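Local coordinates for hypothetical protein (Sebaldella termitidis, PDB 4M1A), which is of unknown function but belongs to the DUF1904 family, which is grouped with the MIF-like proteins, and assembles as a trimer, at residues Asp64-Ser67 against Glu68-Asp71. Numbering follows the deposited sequence.
Sequences DRDS and EARD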
ATOM      1  N   ASP A  64       6.513   0.779  16.017  1.00 28.51           N
ATOM      2  CA  ASP A  64       6.860  -0.600  16.283  1.00 35.45           C
ATOM      3  C   ASP A  64       6.911  -0.858  17.760  1.00 39.40           C
ATOM      4  O   ASP A  64       7.214   0.026  18.540  1.00 32.08           O
ATOM      5  CB  ASP A  64       8.211  -0.978  15.701  1.00 44.70           C
ATOM      6  CG  ASP A  64       8.432  -2.506  15.637  1.00 47.67           C
ATOM      7  OD1 ASP A  64       7.443  -3.333  15.563  1.00 51.43           O
ATOM      8  OD2 ASP A  64       9.632  -2.839  15.623  1.00 59.25           O
ATOM      9  N   ARG A  65       6.560  -2.073  18.105  1.00 39.93           N
ATOM     10  CA  ARG A  65       6.592  -2.554  19.468  1.00 46.77           C
ATOM     11  C   ARG A  65       7.399  -3.820  19.431  1.00 37.91           C
ATOM     12  O   ARG A  65       7.820  -4.271  18.367  1.00 51.22           O
ATOM     13  CB  ARG A  65       5.184  -2.821  19.937  1.00 44.11           C
ATOM     14  CG  ARG A  65       4.518  -1.599  20.517  1.00 47.30           C
ATOM     15  CD  ARG A  65       3.127  -1.546  20.021  1.00 49.09           C
ATOM     16  NE  ARG A  65       2.384  -0.415  20.561  1.00 50.37           N
ATOM     17  CZ  ARG A  65       1.830   0.571  19.859  1.00 49.15           C
ATOM     18  NH1 ARG A  65       1.983   0.690  18.542  1.00 49.98           N
ATOM     19  NH2 ARG A  65       1.149   1.491  20.513  1.00 53.65           N
ATOM     20  N   ASP A  66       7.601  -4.426  20.556  1.00 37.71           N
ATOM     21  CA  ASP A  66       8.479  -5.524  20.552  1.00 37.65           C
ATOM     22  C   ASP A  66       7.783  -6.681  19.949  1.00 36.34           C
ATOM     23  O   ASP A  66       6.543  -6.596  19.640  1.00 29.41           O
ATOM     24  CB  ASP A  66       9.044  -5.831  21.943  1.00 53.36           C
ATOM     25  CG  ASP A  66       7.988  -5.935  23.049  1.00 49.84           C
ATOM     26  OD1 ASP A  66       6.838  -6.408  22.845  1.00 52.63           O
ATOM     27  OD2 ASP A  66       8.370  -5.529  24.158  1.00 56.25           O
ATOM     28  N   SER A  67       8.595  -7.714  19.772  1.00 26.35           N
ATOM     29  CA  SER A  67       8.239  -8.915  19.146  1.00 28.22           C
ATOM     30  C   SER A  67       7.123  -9.577  19.959  1.00 25.75           C
ATOM     31  O   SER A  67       6.390 -10.349  19.397  1.00 26.03           O
ATOM     32  CB  SER A  67       9.428  -9.832  19.048  1.00 32.78           C
ATOM     33  OG  SER A  67       9.885 -10.074  20.360  1.00 35.51           O
ATOM     34  N   GLU A  68       7.057  -9.351  21.280  1.00 28.86           N
ATOM     35  CA  GLU A  68       6.049 -10.097  22.062  1.00 27.88           C
ATOM     36  C   GLU A  68       4.656  -9.579  21.624  1.00 26.75           C
ATOM     37  O   GLU A  68       3.764 -10.418  21.404  1.00 22.50           O
ATOM     38  CB  GLU A  68       6.230  -9.927  23.567  1.00 32.28           C
ATOM     39  CG  GLU A  68       5.018 -10.434  24.373  1.00 40.92           C
ATOM     40  CD  GLU A  68       5.175 -10.227  25.912  1.00 52.56           C
ATOM     41  OE1 GLU A  68       6.326 -10.264  26.397  1.00 52.24           O
ATOM     42  OE2 GLU A  68       4.164 -10.038  26.638  1.00 56.47           O
ATOM     43  N   ALA A  69       4.496  -8.245  21.513  1.00 22.96           N
ATOM     44  CA  ALA A  69       3.221  -7.687  21.076  1.00 26.46           C
ATOM     45  C   ALA A  69       2.900  -8.144  19.626  1.00 25.43           C
ATOM     46  O   ALA A  69       1.764  -8.448  19.283  1.00 21.49           O
ATOM     47  CB  ALA A  69       3.198  -6.184  21.253  1.00 27.25           C
ATOM     48  N   ARG A  70       3.912  -8.168  18.783  1.00 22.60           N
ATOM     49  CA  ARG A  70       3.806  -8.537  17.399  1.00 22.58           C
ATOM     50  C   ARG A  70       3.426  -9.956  17.214  1.00 24.61           C
ATOM     51  O   ARG A  70       2.491 -10.278  16.435  1.00 21.34           O
ATOM     52  CB  ARG A  70       5.183  -8.135  16.765  1.00 29.28           C
ATOM     53  CG  ARG A  70       5.122  -7.860  15.319  1.00 28.86           C
ATOM     54  CD  ARG A  70       6.391  -7.249  14.701  1.00 31.84           C
ATOM     55  NE  ARG A  70       7.584  -7.891  15.063  1.00 34.90           N
ATOM     56  CZ  ARG A  70       8.597  -7.373  15.731  1.00 33.28           C
ATOM     57  NH1 ARG A  70       8.649  -6.122  16.157  1.00 38.67           N
ATOM     58  NH2 ARG A  70       9.616  -8.147  15.934  1.00 38.02           N
ATOM     59  N   ASP A  71       4.091 -10.861  17.944  1.00 21.47           N
ATOM     60  CA  ASP A  71       3.778 -12.217  17.904  1.00 21.21           C
ATOM     61  C   ASP A  71       2.289 -12.470  18.373  1.00 17.29           C
ATOM     62  O   ASP A  71       1.604 -13.320  17.777  1.00 19.85           O
ATOM     63  CB  ASP A  71       4.670 -13.058  18.839  1.00 22.98           C
ATOM     64  CG  ASP A  71       6.090 -13.296  18.285  1.00 31.79           C
ATOM     65  OD1 ASP A  71       6.398 -12.853  17.140  1.00 27.35           O
ATOM     66  OD2 ASP A  71       6.878 -13.939  19.014  1.00 29.44           O
TER
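Arg-70 reaches back from the first turn of helix 67-82 to Asp-64 in the loop that follows strand 56-62, and Asp-66 caps the helix start between them. The arginine chain runs out with CG anti to the backbone N (chi1 -154°), then bends at chi3 (47°), which folds the guanidinium back over the backbone of Ser-67, whose CA sits off-centre over one face, 3.6 Å from the guanidinium plane. Arg-70 NH1 meets Asp-64 OD1 at 3.1 Å in a salt bridge with a bent hydrogen bond; OD1 uses the lone pair on the side of the other oxygen (syn), and the two planes are 28° apart. Asp-66, at the N-cap, turns its carboxylate back toward the first turn. There Asp-66 OD1 takes Ala-69 N at 3.3 Å, nearly in line with its own C-O bond, and more weakly the N-H of Glu-68. The first helical bonds follow, with Arg-70 N on Asp-66 O at 3.2 Å and Asp-71 N on Ser-67 O at 2.8 Å. Met-100 of the second subunit packs on both Asp-64 and Arg-70, and Asp-71 OD1 is hydrogen-bonded to Tyr-102 OH of that subunit. A leucine in place of Arg-70 would probably leave the Asp-64 carboxylate without its cationic mate beside this interface. Chemically, the carboxylate of Asp-66 takes N-H groups of the first turn and probably offsets the positive end of the helix dipole, while the ion pair ties the loop to the helix where two subunits meet.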